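Local coordinates for berberine bridge enzyme-like protein (Arabidopsis thaliana, PDB 5D79) that is a secreted FAD-dependent oxidoreductase of the berberine bridge enzyme-like family, involved in adaptation to salt stress, at residues 272-286 / 312-324. Sequence-based numbering, arbitrary orientation.
Sequences KWQYAADKVPDDLFI and NLLALMEEKFPEL
Phe321, the first residue past the end of helix 310-320, lodges between helix 263-276 and strand 284-292. With CG anti to the backbone N (chi1 -158°), its ring reaches Trp273, CZ lying 3.7 Å from Trp273 CB while CE2 meets the indole at its edge. Ile286 CD1 touches the phenyl edge, 4.1 Å from Phe321 CD2, and Leu324 CB lies over the centre of one face. The Lys272 chain slides past the ring in the opposite direction, CG 3.6 Å from Phe321 CE1. Cutting Phe321 down to an alanine would probably open a gap beside Trp273 and Ile286 and leave the aliphatic part of Lys272 without its apolar neighbour.

Leu284 spreads its two methyls, CD1 to Leu313 CD1 (3.8 Å) and CD2 to Leu316 CD2 and the sulfur of Met317; Pro281 and Leu316 meet tip to tip, CD to CD2 at 3.7 Å.

Among the polar links, Trp273 NE1 donates to Ile286 O (2.7 Å) in the indole plane but from above the carbonyl plane. The Lys272 amine and the Glu323 carboxylate are paired as a salt bridge, but are modelled too close together for its geometry to be trusted. A water bridges the two segments, donating to Ala276 O (2.8 Å) and weakly accepting from Lys320 NZ. With the polar links across the contact weak or uncertain, apolar fit and burial, rather than directional bonds, chiefly set helix 310-320 against strand 284-292 and helix 263-276.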
# COMPACT_ATOMS: atom_id res chain seq x y z
N LYS A 272 -3.30 -18.20 -20.57
CA LYS A 272 -4.60 -17.70 -21.01
C LYS A 272 -5.09 -16.53 -20.16
O LYS A 272 -5.66 -15.58 -20.69
CB LYS A 272 -5.63 -18.84 -20.99
CG LYS A 272 -7.08 -18.39 -21.08
CD LYS A 272 -7.39 -17.73 -22.42
CE LYS A 272 -8.85 -17.29 -22.52
NZ LYS A 272 -9.78 -18.44 -22.66
N TRP A 273 -4.86 -16.59 -18.84
CA TRP A 273 -5.23 -15.49 -17.94
C TRP A 273 -4.58 -14.18 -18.41
O TRP A 273 -5.19 -13.13 -18.35
CB TRP A 273 -4.81 -15.81 -16.50
CG TRP A 273 -5.03 -14.70 -15.46
CD1 TRP A 273 -6.14 -14.52 -14.68
CD2 TRP A 273 -4.11 -13.65 -15.09
NE1 TRP A 273 -5.97 -13.43 -13.85
CE2 TRP A 273 -4.74 -12.88 -14.09
CE3 TRP A 273 -2.83 -13.28 -15.52
CZ2 TRP A 273 -4.13 -11.76 -13.51
CZ3 TRP A 273 -2.22 -12.18 -14.94
CH2 TRP A 273 -2.87 -11.43 -13.95
N GLN A 274 -3.36 -14.27 -18.91
CA GLN A 274 -2.60 -13.09 -19.29
C GLN A 274 -3.23 -12.30 -20.41
O GLN A 274 -2.99 -11.10 -20.55
CB GLN A 274 -1.18 -13.47 -19.71
CG GLN A 274 -0.21 -13.62 -18.57
CD GLN A 274 1.21 -13.65 -19.07
OE1 GLN A 274 2.04 -12.87 -18.64
NE2 GLN A 274 1.48 -14.56 -20.01
N TYR A 275 -4.03 -12.98 -21.23
CA TYR A 275 -4.68 -12.34 -22.36
C TYR A 275 -6.10 -11.90 -22.01
O TYR A 275 -6.63 -10.97 -22.61
CB TYR A 275 -4.67 -13.28 -23.57
CG TYR A 275 -3.28 -13.56 -24.11
CD1 TYR A 275 -2.51 -14.61 -23.62
CD2 TYR A 275 -2.74 -12.77 -25.12
CE1 TYR A 275 -1.24 -14.87 -24.11
CE2 TYR A 275 -1.47 -13.03 -25.63
CZ TYR A 275 -0.72 -14.07 -25.12
OH TYR A 275 0.54 -14.32 -25.63
N ALA A 276 -6.71 -12.55 -21.03
CA ALA A 276 -8.12 -12.35 -20.71
C ALA A 276 -8.40 -11.40 -19.54
O ALA A 276 -9.39 -10.68 -19.57
CB ALA A 276 -8.78 -13.71 -20.40
N ALA A 277 -7.53 -11.43 -18.53
CA ALA A 277 -7.81 -10.86 -17.20
C ALA A 277 -8.05 -9.36 -17.17
O ALA A 277 -8.89 -8.88 -16.39
CB ALA A 277 -6.68 -11.21 -16.25
N ASP A 278 -7.33 -8.60 -18.00
CA ASP A 278 -7.48 -7.15 -18.05
C ASP A 278 -8.55 -6.67 -19.03
O ASP A 278 -8.82 -5.48 -19.14
CB ASP A 278 -6.13 -6.48 -18.38
CG ASP A 278 -5.80 -6.51 -19.86
OD1 ASP A 278 -5.81 -7.61 -20.46
OD2 ASP A 278 -5.52 -5.43 -20.43
N LYS A 279 -9.17 -7.61 -19.75
CA LYS A 279 -10.13 -7.26 -20.79
C LYS A 279 -11.55 -7.72 -20.47
O LYS A 279 -12.47 -7.45 -21.23
CB LYS A 279 -9.70 -7.85 -22.13
CG LYS A 279 -8.36 -7.36 -22.65
CD LYS A 279 -7.93 -8.16 -23.88
CE LYS A 279 -6.47 -7.94 -24.22
NZ LYS A 279 -5.60 -8.12 -23.02
N VAL A 280 -11.73 -8.44 -19.36
CA VAL A 280 -13.06 -8.90 -18.97
C VAL A 280 -13.86 -7.71 -18.46
O VAL A 280 -13.28 -6.65 -18.29
CB VAL A 280 -13.00 -10.00 -17.90
CG1 VAL A 280 -12.53 -11.32 -18.51
CG2 VAL A 280 -12.12 -9.57 -16.74
N PRO A 281 -15.18 -7.88 -18.22
CA PRO A 281 -15.91 -6.70 -17.75
C PRO A 281 -15.35 -6.15 -16.44
O PRO A 281 -14.70 -6.88 -15.70
CB PRO A 281 -17.34 -7.22 -17.56
CG PRO A 281 -17.45 -8.33 -18.53
CD PRO A 281 -16.10 -9.00 -18.52
N ASP A 282 -15.59 -4.86 -16.20
CA ASP A 282 -15.12 -4.15 -15.01
C ASP A 282 -15.57 -4.83 -13.73
O ASP A 282 -14.93 -4.70 -12.69
CB ASP A 282 -15.62 -2.70 -15.01
CG ASP A 282 -14.92 -1.83 -16.02
OD1 ASP A 282 -14.08 -2.36 -16.78
OD2 ASP A 282 -15.23 -0.62 -16.08
N ASP A 283 -16.70 -5.53 -13.82
CA ASP A 283 -17.29 -6.22 -12.67
C ASP A 283 -16.49 -7.46 -12.21
O ASP A 283 -16.65 -7.91 -11.08
CB ASP A 283 -18.73 -6.63 -12.99
CG ASP A 283 -19.69 -5.44 -13.02
OD1 ASP A 283 -19.43 -4.45 -12.31
OD2 ASP A 283 -20.70 -5.50 -13.76
N LEU A 284 -15.64 -7.99 -13.08
CA LEU A 284 -14.89 -9.21 -12.80
C LEU A 284 -13.41 -8.97 -12.47
O LEU A 284 -12.64 -8.47 -13.30
CB LEU A 284 -14.98 -10.18 -13.99
CG LEU A 284 -14.28 -11.54 -13.84
CD1 LEU A 284 -14.73 -12.21 -12.55
CD2 LEU A 284 -14.58 -12.44 -15.03
N PHE A 285 -13.03 -9.36 -11.27
CA PHE A 285 -11.66 -9.28 -10.77
C PHE A 285 -11.10 -10.68 -10.65
O PHE A 285 -11.64 -11.48 -9.89
CB PHE A 285 -11.63 -8.58 -9.41
CG PHE A 285 -10.27 -8.57 -8.75
CD1 PHE A 285 -9.33 -7.60 -9.08
CD2 PHE A 285 -9.93 -9.53 -7.80
CE1 PHE A 285 -8.08 -7.60 -8.47
CE2 PHE A 285 -8.68 -9.52 -7.19
CZ PHE A 285 -7.76 -8.55 -7.53
N ILE A 286 -10.03 -10.99 -11.38
CA ILE A 286 -9.40 -12.31 -11.31
C ILE A 286 -7.89 -12.22 -11.04
O ILE A 286 -7.10 -11.85 -11.91
CB ILE A 286 -9.61 -13.13 -12.62
CG1 ILE A 286 -10.88 -12.72 -13.35
CG2 ILE A 286 -9.62 -14.63 -12.33
CD1 ILE A 286 -10.94 -13.35 -14.70
N ASN A 312 -24.42 -15.18 -13.46
CA ASN A 312 -23.82 -14.24 -14.39
C ASN A 312 -22.31 -14.37 -14.43
O ASN A 312 -21.70 -14.22 -15.48
CB ASN A 312 -24.21 -12.81 -14.04
CG ASN A 312 -25.68 -12.54 -14.24
OD1 ASN A 312 -26.38 -13.32 -14.86
ND2 ASN A 312 -26.16 -11.42 -13.71
N LEU A 313 -21.71 -14.64 -13.27
CA LEU A 313 -20.28 -14.90 -13.21
C LEU A 313 -19.95 -16.13 -14.06
O LEU A 313 -19.00 -16.12 -14.84
CB LEU A 313 -19.82 -15.12 -11.77
CG LEU A 313 -18.45 -15.79 -11.63
CD1 LEU A 313 -17.36 -14.87 -12.15
CD2 LEU A 313 -18.15 -16.25 -10.21
N LEU A 314 -20.76 -17.18 -13.90
CA LEU A 314 -20.50 -18.48 -14.52
C LEU A 314 -20.61 -18.43 -16.04
O LEU A 314 -19.80 -19.02 -16.75
CB LEU A 314 -21.46 -19.54 -13.96
CG LEU A 314 -21.24 -19.88 -12.48
CD1 LEU A 314 -22.30 -20.85 -11.97
CD2 LEU A 314 -19.84 -20.43 -12.27
N ALA A 315 -21.62 -17.72 -16.53
CA ALA A 315 -21.85 -17.56 -17.95
C ALA A 315 -20.75 -16.71 -18.56
O ALA A 315 -20.33 -16.93 -19.69
CB ALA A 315 -23.21 -16.95 -18.21
N LEU A 316 -20.29 -15.73 -17.78
CA LEU A 316 -19.23 -14.85 -18.24
C LEU A 316 -17.91 -15.60 -18.30
O LEU A 316 -17.09 -15.37 -19.19
CB LEU A 316 -19.12 -13.63 -17.32
CG LEU A 316 -18.10 -12.55 -17.70
CD1 LEU A 316 -18.38 -11.96 -19.06
CD2 LEU A 316 -18.09 -11.45 -16.65
N MET A 317 -17.70 -16.54 -17.38
CA MET A 317 -16.41 -17.20 -17.29
C MET A 317 -16.24 -18.36 -18.27
O MET A 317 -15.11 -18.75 -18.57
CB MET A 317 -16.16 -17.69 -15.86
CG MET A 317 -15.67 -16.60 -14.91
SD MET A 317 -13.87 -16.44 -14.82
CE MET A 317 -13.44 -18.08 -14.26
N GLU A 318 -17.34 -18.93 -18.74
CA GLU A 318 -17.25 -20.00 -19.75
C GLU A 318 -17.00 -19.37 -21.12
O GLU A 318 -16.43 -19.98 -22.03
CB GLU A 318 -18.52 -20.86 -19.76
CG GLU A 318 -18.73 -21.70 -18.50
CD GLU A 318 -20.17 -21.70 -18.02
OE1 GLU A 318 -21.01 -21.04 -18.68
OE2 GLU A 318 -20.47 -22.34 -16.99
N GLU A 319 -17.45 -18.12 -21.23
CA GLU A 319 -17.30 -17.29 -22.42
C GLU A 319 -15.87 -16.75 -22.59
O GLU A 319 -15.28 -16.86 -23.67
CB GLU A 319 -18.29 -16.13 -22.36
CG GLU A 319 -18.00 -14.97 -23.29
CD GLU A 319 -18.51 -15.20 -24.70
OE1 GLU A 319 -19.04 -16.31 -24.96
OE2 GLU A 319 -18.38 -14.28 -25.53
N LYS A 320 -15.31 -16.19 -21.53
CA LYS A 320 -14.03 -15.50 -21.61
C LYS A 320 -12.83 -16.31 -21.07
O LYS A 320 -11.68 -16.06 -21.47
CB LYS A 320 -14.11 -14.15 -20.87
CG LYS A 320 -15.13 -13.15 -21.42
CD LYS A 320 -14.80 -12.71 -22.85
CE LYS A 320 -15.18 -11.25 -23.09
NZ LYS A 320 -14.32 -10.26 -22.36
N PHE A 321 -13.09 -17.27 -20.19
CA PHE A 321 -12.02 -17.98 -19.49
C PHE A 321 -12.43 -19.43 -19.19
O PHE A 321 -12.41 -19.85 -18.04
CB PHE A 321 -11.68 -17.24 -18.19
CG PHE A 321 -10.30 -17.53 -17.63
CD1 PHE A 321 -9.45 -18.44 -18.23
CD2 PHE A 321 -9.88 -16.88 -16.48
CE1 PHE A 321 -8.20 -18.70 -17.71
CE2 PHE A 321 -8.62 -17.13 -15.95
CZ PHE A 321 -7.78 -18.04 -16.57
N PRO A 322 -12.83 -20.20 -20.22
CA PRO A 322 -13.32 -21.54 -19.90
C PRO A 322 -12.21 -22.49 -19.49
O PRO A 322 -12.49 -23.57 -19.00
CB PRO A 322 -13.98 -21.99 -21.21
CG PRO A 322 -13.25 -21.27 -22.26
CD PRO A 322 -12.87 -19.93 -21.67
N GLU A 323 -10.96 -22.08 -19.68
CA GLU A 323 -9.83 -22.92 -19.32
C GLU A 323 -9.67 -23.04 -17.80
O GLU A 323 -9.07 -24.00 -17.31
CB GLU A 323 -8.53 -22.36 -19.93
CG GLU A 323 -8.46 -22.43 -21.45
CD GLU A 323 -9.25 -21.33 -22.13
OE1 GLU A 323 -9.50 -20.30 -21.48
OE2 GLU A 323 -9.64 -21.52 -23.32
N LEU A 324 -10.21 -22.08 -17.06
CA LEU A 324 -10.16 -22.13 -15.60
C LEU A 324 -11.00 -23.27 -15.04
O LEU A 324 -10.66 -23.85 -14.01
CB LEU A 324 -10.61 -20.80 -15.00
CG LEU A 324 -10.15 -20.68 -13.54
CD1 LEU A 324 -8.64 -20.88 -13.45
CD2 LEU A 324 -10.57 -19.38 -12.87
O HOH W 1 -11.18 -11.00 -21.68